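Phage-related conserved hypothetical protein, BB2244 (PDB 2BDV) is of unknown function but belongs to the SOS response-associated peptidase (SRAP) family, whose characterised members become cross-linked to abasic sites in single-stranded DNA. Local coordinates at residues A[171-176]-A[184-189]; A[77-82]-A[189-194]; A[62-65]-A[70-73]; A[3-8]-A[58-63]; A[47-52]-A[133-138]. One frame throughout, in Å; residues are numbered along the deposited sequence.

Contact 1: residues A[171-176]-A[184-189]; sequences PELARE and VARAKE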
# COMPACT_ATOMS: atom_id res chain seq x y z
N PRO A 171 -8.24 -12.13 -1.82
CA PRO A 171 -7.19 -13.10 -1.47
C PRO A 171 -6.72 -13.96 -2.65
O PRO A 171 -5.52 -14.22 -2.81
CB PRO A 171 -7.83 -13.92 -0.37
CG PRO A 171 -8.68 -12.91 0.34
CD PRO A 171 -9.30 -12.10 -0.79
N GLU A 172 -7.66 -14.41 -3.48
CA GLU A 172 -7.33 -15.24 -4.63
C GLU A 172 -6.39 -14.51 -5.60
O GLU A 172 -5.38 -15.06 -6.03
CB GLU A 172 -8.60 -15.65 -5.40
CG GLU A 172 -9.65 -16.49 -4.65
CD GLU A 172 -10.77 -15.66 -4.02
OE1 GLU A 172 -11.91 -16.18 -3.91
OE2 GLU A 172 -10.52 -14.50 -3.64
N LEU A 173 -6.74 -13.27 -5.94
CA LEU A 173 -5.95 -12.47 -6.86
C LEU A 173 -4.66 -12.01 -6.22
O LEU A 173 -3.64 -11.84 -6.88
CB LEU A 173 -6.77 -11.27 -7.34
CG LEU A 173 -8.01 -11.60 -8.18
CD1 LEU A 173 -8.75 -10.33 -8.58
CD2 LEU A 173 -7.58 -12.36 -9.43
N ALA A 174 -4.71 -11.82 -4.90
CA ALA A 174 -3.55 -11.39 -4.14
C ALA A 174 -2.46 -12.45 -4.21
O ALA A 174 -1.28 -12.13 -4.33
CB ALA A 174 -3.96 -11.14 -2.69
N ARG A 175 -2.86 -13.72 -4.12
CA ARG A 175 -1.90 -14.82 -4.20
C ARG A 175 -1.27 -14.84 -5.58
O ARG A 175 -0.07 -15.03 -5.71
CB ARG A 175 -2.58 -16.17 -3.95
CG ARG A 175 -3.10 -16.34 -2.55
CD ARG A 175 -4.02 -17.54 -2.42
NE ARG A 175 -4.88 -17.34 -1.26
CZ ARG A 175 -6.19 -17.46 -1.26
NH1 ARG A 175 -6.83 -17.80 -2.37
NH2 ARG A 175 -6.87 -17.20 -0.15
N GLU A 176 -2.08 -14.65 -6.61
CA GLU A 176 -1.54 -14.67 -7.96
C GLU A 176 -0.55 -13.52 -8.13
O GLU A 176 0.49 -13.69 -8.74
CB GLU A 176 -2.66 -14.53 -8.97
CG GLU A 176 -2.51 -15.44 -10.17
CD GLU A 176 -3.66 -15.25 -11.13
OE1 GLU A 176 -4.77 -14.94 -10.65
OE2 GLU A 176 -3.46 -15.42 -12.36
N VAL A 184 4.10 -10.76 -16.11
CA VAL A 184 3.81 -9.34 -15.95
C VAL A 184 2.48 -8.96 -16.60
O VAL A 184 1.76 -8.08 -16.12
CB VAL A 184 4.92 -8.46 -16.60
CG1 VAL A 184 4.57 -6.98 -16.50
CG2 VAL A 184 6.25 -8.73 -15.92
N ALA A 185 2.16 -9.62 -17.71
CA ALA A 185 0.93 -9.35 -18.43
C ALA A 185 -0.25 -9.69 -17.54
O ALA A 185 -1.24 -8.96 -17.50
CB ALA A 185 0.87 -10.19 -19.72
N ARG A 186 -0.14 -10.81 -16.84
CA ARG A 186 -1.20 -11.26 -15.94
C ARG A 186 -1.27 -10.32 -14.74
O ARG A 186 -2.35 -10.03 -14.24
CB ARG A 186 -0.93 -12.70 -15.48
CG ARG A 186 -1.92 -13.23 -14.44
CD ARG A 186 -3.37 -13.18 -14.94
NE ARG A 186 -4.33 -13.32 -13.84
CZ ARG A 186 -5.60 -12.93 -13.91
NH1 ARG A 186 -6.07 -12.37 -15.02
NH2 ARG A 186 -6.40 -13.07 -12.86
N ALA A 187 -0.11 -9.84 -14.30
CA ALA A 187 -0.04 -8.92 -13.17
C ALA A 187 -0.78 -7.63 -13.46
O ALA A 187 -1.50 -7.10 -12.60
CB ALA A 187 1.42 -8.62 -12.83
N LYS A 188 -0.62 -7.11 -14.66
CA LYS A 188 -1.29 -5.87 -15.02
C LYS A 188 -2.81 -6.02 -14.99
O LYS A 188 -3.50 -5.12 -14.52
CB LYS A 188 -0.79 -5.39 -16.38
CG LYS A 188 0.63 -4.85 -16.31
CD LYS A 188 1.25 -4.71 -17.67
CE LYS A 188 2.68 -4.21 -17.58
NZ LYS A 188 3.38 -4.37 -18.89
N GLU A 189 -3.32 -7.14 -15.47
CA GLU A 189 -4.77 -7.38 -15.47
C GLU A 189 -5.32 -7.39 -14.04
O GLU A 189 -6.32 -6.73 -13.73
CB GLU A 189 -5.10 -8.71 -16.14
CG GLU A 189 -5.00 -8.71 -17.67
CD GLU A 189 -5.25 -10.09 -18.27
OE1 GLU A 189 -5.39 -10.19 -19.51
OE2 GLU A 189 -5.31 -11.07 -17.49
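The Arg186 guanidinium has carboxylates at its edge in two places: Glu176 of the neighbouring helix faces NE and NH2, and Glu189, three residues further along the helix of Arg186 itself, faces NH1. Together they make a salt-bridge network across two successive helices, 171-178 and 184-191, joined by a short loop. The carboxylate of Glu176 and the guanidinium lie only 25° from coplanar, yet the two bonds between them are unequal. Arg186 NE reaches Glu176 OE2 at 2.7 Å, coming from above the carboxylate, 47° out of its plane; OE2 in turn lies near the guanidinium edge but tilted from that plane. The bond from Arg186 NH2 to Glu176 OE1, at 3.3 Å, is weak. Glu189 OE2, by contrast, lies in the guanidinium plane and accepts from Arg186 NH1 at 2.9 Å, so that two firm bonds and one weak one restrain the group from both helices. CG of Arg186 sits anti to the backbone N (chi1 175°), and a bend further along the chain brings the head across the gap between the helices. The ion pairs lie at the protein surface. Further in, both Leu173 and Glu176 touch Ile190, while Ala174 and Ala187 rest on strand 94-99. Leu173 also joins the contact itself, its CD2 methyl approaching Arg186 NH2 obliquely at 3.7 Å.

Contact 2: residues A[77-82]-A[189-194]; sequences ETIERH and EILRAG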
# COMPACT_ATOMS: atom_id res chain seq x y z
N GLU A 77 -2.14 3.53 -13.90
CA GLU A 77 -1.98 3.69 -15.33
C GLU A 77 -0.53 3.67 -15.80
O GLU A 77 -0.24 3.16 -16.88
CB GLU A 77 -2.63 4.98 -15.79
CG GLU A 77 -2.71 5.07 -17.29
CD GLU A 77 -3.67 6.12 -17.74
OE1 GLU A 77 -3.43 7.31 -17.44
OE2 GLU A 77 -4.68 5.75 -18.39
N THR A 78 0.38 4.23 -15.01
CA THR A 78 1.78 4.20 -15.40
C THR A 78 2.25 2.75 -15.42
O THR A 78 3.07 2.36 -16.25
CB THR A 78 2.66 5.03 -14.44
OG1 THR A 78 2.30 6.41 -14.55
CG2 THR A 78 4.13 4.87 -14.79
N ILE A 79 1.70 1.93 -14.53
CA ILE A 79 2.07 0.52 -14.49
C ILE A 79 1.46 -0.19 -15.71
O ILE A 79 2.09 -1.07 -16.30
CB ILE A 79 1.56 -0.16 -13.19
CG1 ILE A 79 2.10 0.60 -11.97
CG2 ILE A 79 2.00 -1.61 -13.15
CD1 ILE A 79 1.60 0.07 -10.65
N GLU A 80 0.25 0.21 -16.09
CA GLU A 80 -0.42 -0.38 -17.24
C GLU A 80 0.29 -0.03 -18.55
O GLU A 80 0.49 -0.89 -19.41
CB GLU A 80 -1.88 0.11 -17.32
CG GLU A 80 -2.78 -0.34 -16.19
CD GLU A 80 -2.74 -1.84 -15.98
OE1 GLU A 80 -2.80 -2.58 -16.99
OE2 GLU A 80 -2.66 -2.29 -14.82
N ARG A 81 0.68 1.24 -18.70
CA ARG A 81 1.37 1.71 -19.89
C ARG A 81 2.84 1.30 -19.81
O ARG A 81 3.65 1.69 -20.66
CB ARG A 81 1.28 3.24 -19.99
CG ARG A 81 -0.09 3.84 -19.66
CD ARG A 81 -1.15 3.51 -20.70
NE ARG A 81 -2.50 3.76 -20.21
CZ ARG A 81 -3.59 3.76 -20.97
NH1 ARG A 81 -3.50 3.53 -22.27
NH2 ARG A 81 -4.78 3.99 -20.42
N HIS A 82 3.18 0.53 -18.79
CA HIS A 82 4.54 0.05 -18.57
C HIS A 82 5.52 1.22 -18.58
O HIS A 82 6.45 1.25 -19.38
CB HIS A 82 4.91 -0.98 -19.64
CG HIS A 82 6.02 -1.90 -19.23
ND1 HIS A 82 7.28 -1.86 -19.79
CD2 HIS A 82 6.06 -2.90 -18.31
CE1 HIS A 82 8.04 -2.78 -19.23
NE2 HIS A 82 7.32 -3.43 -18.33
N GLU A 189 -3.32 -7.14 -15.47
CA GLU A 189 -4.77 -7.38 -15.47
C GLU A 189 -5.32 -7.39 -14.04
O GLU A 189 -6.32 -6.73 -13.73
CB GLU A 189 -5.10 -8.71 -16.14
CG GLU A 189 -5.00 -8.71 -17.67
CD GLU A 189 -5.25 -10.09 -18.27
OE1 GLU A 189 -5.39 -10.19 -19.51
OE2 GLU A 189 -5.31 -11.07 -17.49
N ILE A 190 -4.66 -8.15 -13.17
CA ILE A 190 -5.07 -8.27 -11.77
C ILE A 190 -5.21 -6.90 -11.11
O ILE A 190 -6.16 -6.64 -10.38
CB ILE A 190 -4.04 -9.10 -10.97
CG1 ILE A 190 -4.02 -10.54 -11.49
CG2 ILE A 190 -4.39 -9.10 -9.48
CD1 ILE A 190 -3.04 -11.44 -10.76
N LEU A 191 -4.26 -6.03 -11.41
CA LEU A 191 -4.23 -4.70 -10.85
C LEU A 191 -5.52 -3.90 -10.96
O LEU A 191 -5.81 -3.06 -10.11
CB LEU A 191 -3.09 -3.92 -11.46
CG LEU A 191 -2.16 -3.25 -10.46
CD1 LEU A 191 -1.93 -4.12 -9.22
CD2 LEU A 191 -0.86 -2.94 -11.16
N ARG A 192 -6.31 -4.15 -12.00
CA ARG A 192 -7.56 -3.41 -12.15
C ARG A 192 -8.77 -4.14 -11.58
O ARG A 192 -9.91 -3.72 -11.78
CB ARG A 192 -7.82 -3.06 -13.62
CG ARG A 192 -7.60 -4.19 -14.60
CD ARG A 192 -7.97 -3.73 -16.00
NE ARG A 192 -7.54 -2.35 -16.27
CZ ARG A 192 -6.28 -1.93 -16.23
NH1 ARG A 192 -5.30 -2.78 -15.93
NH2 ARG A 192 -5.99 -0.66 -16.51
N ALA A 193 -8.52 -5.23 -10.86
CA ALA A 193 -9.60 -5.99 -10.25
C ALA A 193 -9.68 -5.65 -8.77
O ALA A 193 -10.04 -6.48 -7.95
CB ALA A 193 -9.36 -7.48 -10.44
N GLY A 194 -9.33 -4.41 -8.43
CA GLY A 194 -9.37 -3.99 -7.04
C GLY A 194 -10.77 -3.94 -6.47
O GLY A 194 -11.73 -3.72 -7.21
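Ile79 and Glu80 of helix 76-80 face Leu191 and Arg192 near the end of helix 184-191, so the contact joins the C-terminal parts of two helices. The first of these segments begins at Glu77, which turns away from the partner and instead holds Arg81: Arg81 NH2 lies 2.7 Å from Glu77 OE2, a salt bridge along one turn. Ile79 is the buried, apolar half of the contact. Its CG2 methyl, anti to the backbone N, meets Leu191 CD2 at 3.7 Å, and its CD1 comes within 3.9 Å of the same Leu191 CD2, the two side chains crossing at about a right angle. Trp86 and Ile90 also pack on Ile79, and Trp177 on Leu191. Glu80 follows, bent at chi2 (-53°), which swings its carboxylate toward Arg192. The two form a salt bridge, but the position of Arg192 NH1 is uncertain, so its details are doubtful, including the 81° between the carboxylate and guanidinium planes. Leu191 CB lies 3.8 Å from Glu80 OE2, the side chains crossing at a slant. After Arg81 the chain leaves the helix through His82, which has the positive phi (52°) of a Schellman motif. Arg81 NH2 and Arg192 NH2 are 6.2 Å apart, and the nearby Glu77 and Glu80 may offset their like charges. Chemically, then, an apolar pair faces the core while opposite charges meet toward solvent, where water would be expected to weaken their attraction.

Contact 3: residues A[62-65]-A[70-73]; sequences YKPH and FMIN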
# COMPACT_ATOMS: atom_id res chain seq x y z
N TYR A 62 9.75 4.85 -2.04
CA TYR A 62 10.78 4.57 -3.05
C TYR A 62 11.46 5.82 -3.61
O TYR A 62 10.81 6.73 -4.12
CB TYR A 62 10.20 3.75 -4.22
CG TYR A 62 11.19 3.45 -5.33
CD1 TYR A 62 12.39 2.78 -5.06
CD2 TYR A 62 10.94 3.83 -6.65
CE1 TYR A 62 13.31 2.52 -6.07
CE2 TYR A 62 11.86 3.56 -7.67
CZ TYR A 62 13.04 2.91 -7.37
OH TYR A 62 13.97 2.66 -8.36
N LYS A 63 12.79 5.83 -3.51
CA LYS A 63 13.62 6.93 -3.98
C LYS A 63 14.56 6.48 -5.10
O LYS A 63 15.61 5.90 -4.84
CB LYS A 63 14.46 7.47 -2.83
CG LYS A 63 15.38 8.62 -3.23
CD LYS A 63 16.23 9.09 -2.06
CE LYS A 63 17.19 8.00 -1.58
NZ LYS A 63 17.89 8.42 -0.34
N PRO A 64 14.19 6.75 -6.36
CA PRO A 64 15.01 6.37 -7.51
C PRO A 64 16.45 6.86 -7.38
O PRO A 64 16.69 7.99 -6.94
CB PRO A 64 14.28 7.01 -8.69
CG PRO A 64 13.67 8.24 -8.07
CD PRO A 64 13.11 7.67 -6.78
N HIS A 65 17.39 6.01 -7.77
CA HIS A 65 18.82 6.32 -7.69
C HIS A 65 19.20 7.68 -8.28
O HIS A 65 20.07 8.37 -7.74
CB HIS A 65 19.63 5.22 -8.39
CG HIS A 65 21.11 5.36 -8.24
ND1 HIS A 65 22.00 4.91 -9.19
CD2 HIS A 65 21.86 5.91 -7.25
CE1 HIS A 65 23.24 5.17 -8.79
NE2 HIS A 65 23.18 5.78 -7.62
N PHE A 70 10.41 10.93 -3.67
CA PHE A 70 10.13 9.95 -2.64
C PHE A 70 8.73 9.43 -2.92
O PHE A 70 7.77 9.81 -2.26
CB PHE A 70 10.19 10.60 -1.26
CG PHE A 70 10.00 9.63 -0.14
CD1 PHE A 70 8.87 9.70 0.68
CD2 PHE A 70 10.97 8.67 0.13
CE1 PHE A 70 8.71 8.82 1.74
CE2 PHE A 70 10.82 7.78 1.19
CZ PHE A 70 9.68 7.85 2.01
N MSE A 71 8.65 8.56 -3.92
CA MSE A 71 7.38 7.98 -4.35
C MSE A 71 6.78 6.99 -3.35
O MSE A 71 7.39 5.97 -3.01
CB MSE A 71 7.57 7.30 -5.70
CG MSE A 71 7.89 8.27 -6.83
SE MSE A 71 8.75 7.38 -8.32
CE MSE A 71 10.26 8.57 -8.55
N ILE A 72 5.56 7.31 -2.91
CA ILE A 72 4.84 6.49 -1.95
C ILE A 72 3.69 5.71 -2.58
O ILE A 72 3.25 4.70 -2.03
CB ILE A 72 4.26 7.34 -0.81
CG1 ILE A 72 3.27 8.36 -1.39
CG2 ILE A 72 5.38 8.04 -0.07
CD1 ILE A 72 2.53 9.17 -0.34
N ASN A 73 3.21 6.18 -3.72
CA ASN A 73 2.12 5.53 -4.43
C ASN A 73 2.57 5.28 -5.87
O ASN A 73 3.36 6.05 -6.42
CB ASN A 73 0.86 6.42 -4.46
CG ASN A 73 0.34 6.74 -3.08
OD1 ASN A 73 0.36 5.90 -2.17
ND2 ASN A 73 -0.16 7.96 -2.91
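Met71, a selenomethionine here, presses its CE methyl on the ring of Pro64, 3.5 Å from Pro64 CG and equally near Pro64 CD. Both approaches are tighter than ordinary van der Waals contact, and the two side chains cross at about a right angle. CG of Met71 lies anti to its carbonyl carbon (chi1 -66°), and a bend at the selenium then carries the methyl over to the proline, which is buried. Tyr62 is in looser touch with the same side chain, its CD2 being 4.5 Å from Met71 SE. One face of the Tyr62 ring lies over the chain that follows it, with Pro64 N above the ring centre. Between these side chains the backbones are joined by a single antiparallel bridge, a hydrogen-bonded pair with Tyr62 CA and Met71 CA 5.0 Å apart, which closes a hairpin-like loop of residues 63 to 70. Tyr62 N donates to Met71 O at 2.8 Å in a fairly straight bond (163°). The return bond, Met71 N to Tyr62 O, has the same 2.8 Å length but is more bent (132°). The solvent side is sparser. Phe70 points its CB away from segment 62-65 and is exposed, its ring coming no nearer than 4.5 Å to Tyr62 N. Beside the bridge, Lys63 NZ makes a salt bridge with Glu143.

Contact 4: residues A[3-8]-A[58-63]; sequences GRIAQK and LPWGYK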
# COMPACT_ATOMS: atom_id res chain seq x y z
N GLY A 3 -1.60 8.15 2.00
CA GLY A 3 -0.43 8.62 2.72
C GLY A 3 -0.29 8.11 4.13
O GLY A 3 0.71 8.38 4.79
N ARG A 4 -1.27 7.33 4.58
CA ARG A 4 -1.25 6.80 5.92
C ARG A 4 -2.10 5.54 5.97
O ARG A 4 -3.18 5.49 5.39
CB ARG A 4 -1.83 7.85 6.87
CG ARG A 4 -1.38 7.75 8.32
CD ARG A 4 0.05 8.27 8.47
NE ARG A 4 0.20 9.66 8.05
CZ ARG A 4 -0.26 10.72 8.72
NH1 ARG A 4 -0.07 11.95 8.24
NH2 ARG A 4 -0.92 10.56 9.86
N ILE A 5 -1.62 4.50 6.65
CA ILE A 5 -2.38 3.27 6.76
C ILE A 5 -2.41 2.80 8.21
O ILE A 5 -1.76 3.39 9.09
CB ILE A 5 -1.76 2.11 5.94
CG1 ILE A 5 -0.35 1.82 6.43
CG2 ILE A 5 -1.84 2.42 4.46
CD1 ILE A 5 0.29 0.56 5.83
N ALA A 6 -3.17 1.74 8.46
CA ALA A 6 -3.27 1.18 9.80
C ALA A 6 -3.08 -0.34 9.78
O ALA A 6 -3.70 -1.03 8.98
CB ALA A 6 -4.64 1.53 10.42
N GLN A 7 -2.19 -0.82 10.64
CA GLN A 7 -1.93 -2.25 10.78
C GLN A 7 -2.13 -2.58 12.26
O GLN A 7 -1.18 -2.53 13.06
CB GLN A 7 -0.50 -2.61 10.36
CG GLN A 7 -0.25 -2.49 8.86
CD GLN A 7 1.13 -2.98 8.44
OE1 GLN A 7 2.10 -2.86 9.19
NE2 GLN A 7 1.23 -3.53 7.23
N LYS A 8 -3.37 -2.90 12.62
CA LYS A 8 -3.70 -3.21 14.01
C LYS A 8 -4.03 -4.67 14.33
O LYS A 8 -4.05 -5.05 15.50
CB LYS A 8 -4.83 -2.30 14.48
CG LYS A 8 -5.89 -2.00 13.45
CD LYS A 8 -6.71 -0.79 13.89
CE LYS A 8 -7.95 -0.61 13.04
NZ LYS A 8 -8.76 0.55 13.50
N LEU A 58 9.30 -4.05 5.26
CA LEU A 58 10.05 -3.40 4.20
C LEU A 58 9.82 -1.89 4.31
O LEU A 58 8.80 -1.45 4.85
CB LEU A 58 9.59 -3.94 2.84
CG LEU A 58 10.26 -5.22 2.30
CD1 LEU A 58 10.34 -6.29 3.37
CD2 LEU A 58 9.48 -5.71 1.09
N PRO A 59 10.77 -1.09 3.82
CA PRO A 59 10.68 0.38 3.85
C PRO A 59 9.64 0.92 2.88
O PRO A 59 9.67 0.61 1.68
CB PRO A 59 12.08 0.82 3.45
CG PRO A 59 12.94 -0.30 3.86
CD PRO A 59 12.13 -1.51 3.46
N TRP A 60 8.72 1.74 3.40
CA TRP A 60 7.68 2.36 2.60
C TRP A 60 8.22 3.70 2.09
O TRP A 60 8.52 4.59 2.89
CB TRP A 60 6.42 2.59 3.45
CG TRP A 60 5.25 3.14 2.69
CD1 TRP A 60 5.10 3.16 1.34
CD2 TRP A 60 4.05 3.69 3.24
NE1 TRP A 60 3.88 3.69 1.00
CE2 TRP A 60 3.22 4.03 2.15
CE3 TRP A 60 3.59 3.94 4.54
CZ2 TRP A 60 1.94 4.60 2.33
CZ3 TRP A 60 2.34 4.51 4.72
CH2 TRP A 60 1.52 4.83 3.62
N GLY A 61 8.34 3.83 0.78
CA GLY A 61 8.85 5.07 0.20
C GLY A 61 10.01 4.79 -0.74
O GLY A 61 11.13 4.51 -0.29
N TYR A 62 9.75 4.85 -2.04
CA TYR A 62 10.78 4.57 -3.05
C TYR A 62 11.46 5.82 -3.61
O TYR A 62 10.81 6.73 -4.12
CB TYR A 62 10.20 3.75 -4.22
CG TYR A 62 11.19 3.45 -5.33
CD1 TYR A 62 12.39 2.78 -5.06
CD2 TYR A 62 10.94 3.83 -6.65
CE1 TYR A 62 13.31 2.52 -6.07
CE2 TYR A 62 11.86 3.56 -7.67
CZ TYR A 62 13.04 2.91 -7.37
OH TYR A 62 13.97 2.66 -8.36
N LYS A 63 12.79 5.83 -3.51
CA LYS A 63 13.62 6.93 -3.98
C LYS A 63 14.56 6.48 -5.10
O LYS A 63 15.61 5.90 -4.84
CB LYS A 63 14.46 7.47 -2.83
CG LYS A 63 15.38 8.62 -3.23
CD LYS A 63 16.23 9.09 -2.06
CE LYS A 63 17.19 8.00 -1.58
NZ LYS A 63 17.89 8.42 -0.34
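Trp60 reaches the chain of Gly3, Arg4 and Ile5 with the outer rim of its six-membered ring. CH2 is the leading atom. Arg4 N stands at the ring edge, near its plane, 3.9 Å from Trp60 CH2, while Gly3 C comes in obliquely at 3.8 Å from the same Trp60 CH2. Next to it, Ile5 CG1 approaches Trp60 CZ3 obliquely at 4.2 Å. The CB atoms of Ile5 and Trp60 are each directed at the other segment, and the side chains slide past one another in opposite directions. Trp60 extends because its CG is anti to the backbone N (chi1 -176°), which lets the indole span the 10.2 Å between Gly3 CA and Trp60 CA. Arg4 turns its CB away and spends its guanidinium elsewhere, on Val209 O and Asn35. The indole is further held by a hydrogen bond from NE1 to Ile72 O and a ring stack with Phe147. Every touching residue is buried. The contact therefore sits deep between the two main sheets of this alpha-beta protein: Ile5 belongs to strand 5-7 and packs on Trp102 of the adjoining strand 101-107, while Phe147 opens strand 147-151 of the mixed sheet.

Contact 5: residues A[47-52]-A[133-138]; sequences RLVDQA and SAWRRG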
# COMPACT_ATOMS: atom_id res chain seq x y z
N ARG A 47 7.02 -12.97 -1.94
CA ARG A 47 7.81 -14.14 -2.30
C ARG A 47 8.96 -13.65 -3.18
O ARG A 47 9.25 -14.22 -4.24
CB ARG A 47 6.93 -15.14 -3.07
CG ARG A 47 5.68 -15.51 -2.29
CD ARG A 47 4.79 -16.44 -3.07
NE ARG A 47 5.42 -17.73 -3.36
CZ ARG A 47 4.87 -18.66 -4.12
NH1 ARG A 47 5.49 -19.81 -4.35
NH2 ARG A 47 3.68 -18.44 -4.67
N LEU A 48 9.62 -12.58 -2.73
CA LEU A 48 10.71 -11.97 -3.47
C LEU A 48 12.03 -12.74 -3.47
O LEU A 48 12.83 -12.62 -4.39
CB LEU A 48 10.96 -10.56 -2.95
CG LEU A 48 9.75 -9.63 -3.03
CD1 LEU A 48 10.09 -8.27 -2.42
CD2 LEU A 48 9.32 -9.49 -4.47
N VAL A 49 12.25 -13.53 -2.42
CA VAL A 49 13.48 -14.30 -2.33
C VAL A 49 13.23 -15.80 -2.43
O VAL A 49 12.60 -16.40 -1.55
CB VAL A 49 14.21 -14.00 -1.00
CG1 VAL A 49 15.58 -14.69 -1.00
CG2 VAL A 49 14.38 -12.48 -0.83
N ASP A 50 13.74 -16.39 -3.51
CA ASP A 50 13.60 -17.83 -3.77
C ASP A 50 12.16 -18.33 -3.73
O ASP A 50 11.90 -19.42 -3.23
CB ASP A 50 14.45 -18.62 -2.77
CG ASP A 50 15.94 -18.56 -3.10
OD1 ASP A 50 16.74 -18.75 -2.16
OD2 ASP A 50 16.31 -18.35 -4.28
N GLN A 51 11.24 -17.53 -4.25
CA GLN A 51 9.82 -17.87 -4.31
C GLN A 51 9.19 -18.22 -2.96
O GLN A 51 8.05 -18.65 -2.91
CB GLN A 51 9.60 -19.03 -5.29
CG GLN A 51 10.24 -18.80 -6.66
CD GLN A 51 9.97 -19.94 -7.63
OE1 GLN A 51 10.37 -19.88 -8.80
NE2 GLN A 51 9.29 -20.99 -7.16
N ALA A 52 9.93 -18.03 -1.88
CA ALA A 52 9.42 -18.36 -0.56
C ALA A 52 8.42 -17.35 -0.02
O ALA A 52 8.64 -16.13 -0.10
CB ALA A 52 10.58 -18.53 0.42
N SER A 133 8.06 -3.10 -4.83
CA SER A 133 9.25 -2.80 -4.05
C SER A 133 10.53 -3.01 -4.85
O SER A 133 10.58 -3.86 -5.74
CB SER A 133 9.26 -3.68 -2.79
OG SER A 133 10.52 -3.66 -2.14
N ALA A 134 11.54 -2.23 -4.53
CA ALA A 134 12.82 -2.34 -5.20
C ALA A 134 13.78 -3.09 -4.28
O ALA A 134 14.98 -3.17 -4.56
CB ALA A 134 13.37 -0.96 -5.52
N TRP A 135 13.28 -3.63 -3.18
CA TRP A 135 14.19 -4.36 -2.32
C TRP A 135 14.37 -5.77 -2.88
O TRP A 135 13.46 -6.31 -3.51
CB TRP A 135 13.66 -4.43 -0.89
CG TRP A 135 14.56 -5.22 0.00
CD1 TRP A 135 15.66 -4.77 0.68
CD2 TRP A 135 14.44 -6.62 0.31
NE1 TRP A 135 16.23 -5.81 1.39
CE2 TRP A 135 15.50 -6.95 1.18
CE3 TRP A 135 13.55 -7.62 -0.07
CZ2 TRP A 135 15.69 -8.24 1.67
CZ3 TRP A 135 13.73 -8.90 0.42
CH2 TRP A 135 14.79 -9.20 1.28
N ARG A 136 15.55 -6.34 -2.68
CA ARG A 136 15.86 -7.69 -3.13
C ARG A 136 16.84 -8.27 -2.11
O ARG A 136 17.50 -7.52 -1.39
CB ARG A 136 16.49 -7.67 -4.52
CG ARG A 136 15.61 -7.08 -5.62
CD ARG A 136 14.47 -8.00 -6.03
NE ARG A 136 13.74 -7.40 -7.15
CZ ARG A 136 12.81 -6.46 -7.04
NH1 ARG A 136 12.46 -6.01 -5.84
NH2 ARG A 136 12.26 -5.94 -8.13
N ARG A 137 16.94 -9.59 -2.06
CA ARG A 137 17.84 -10.27 -1.12
C ARG A 137 19.26 -9.70 -1.11
O ARG A 137 19.88 -9.55 -2.15
CB ARG A 137 17.89 -11.78 -1.43
CG ARG A 137 18.40 -12.66 -0.27
CD ARG A 137 19.93 -12.74 -0.20
NE ARG A 137 20.49 -13.56 -1.28
CZ ARG A 137 21.80 -13.72 -1.50
NH1 ARG A 137 22.21 -14.48 -2.51
NH2 ARG A 137 22.69 -13.12 -0.72
N GLY A 138 19.76 -9.40 0.09
CA GLY A 138 21.10 -8.86 0.22
C GLY A 138 21.16 -7.34 0.15
O GLY A 138 22.19 -6.75 0.45
O HOH W 1 15.57 -11.31 -3.84
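A type I' beta turn, Val49 to Ala52, closes the hairpin of strands 43-46 and 54-57, and the residues leading into it lean on the loop that follows strand 126-133. That loop starts with an ST turn, in which Ser133 OG accepts from Trp135 N at 2.9 Å. Val49 touches through both branches. Its CG1 methyl, anti to the backbone N (chi1 -174°), meets Arg137 CG at 3.6 Å, the two side chains crossing at about a right angle. The other branch, Val49 CG2, lies between Arg137 CB, at 3.6 Å, and the Trp135 indole, which it approaches obliquely, 3.8 Å from CZ3. Leu48 comes to the same indole at its edge, near the ring plane, with CD1 4.2 Å from Trp135 CE3. The backbone N of Arg137 lies over one indole face, offset toward the rim, while Trp135 NE1 is bound to Ala139 O, which helps fix the turn of the ring. Arg136 stiffens its loop from within. Its NH1 donates to Ser133 O at 2.9 Å and to Trp135 O, in each case from above the carbonyl plane, while NH2 binds Thr92. Arg47, ahead of the turn, grips Gln51 O within it, side-on, with NE and NH1. These loops lie at the surface, and a single water links their backbones: it donates to Leu48 O at 3.1 Å and accepts from Arg137 N at 2.8 Å.

Contacts 1 and 2 share Glu189 and both use helix 184-191, their centres 10 Å apart; Leu173 CD1 touches Ala193 CB at 3.5 Å where they meet. Contacts 3 and 4 overlap at Tyr62 and Lys63, with centres 12 Å apart, and Phe70 CZ reaches Gly61 CA at 3.4 Å. Contact 5 touches this second group, for example through Ala134 CB, 3.5 Å from Tyr62 CE1, and comes within about 5 Å, nearest atoms, of contact 1 without touching it. Contact 4 is the most central, about 7 Å from the chain centre. Its segment 3-8 directly follows the N-terminal cysteine that in SRAP relatives forms the DNA cross-link, so contact 4 probably lies nearest any active site.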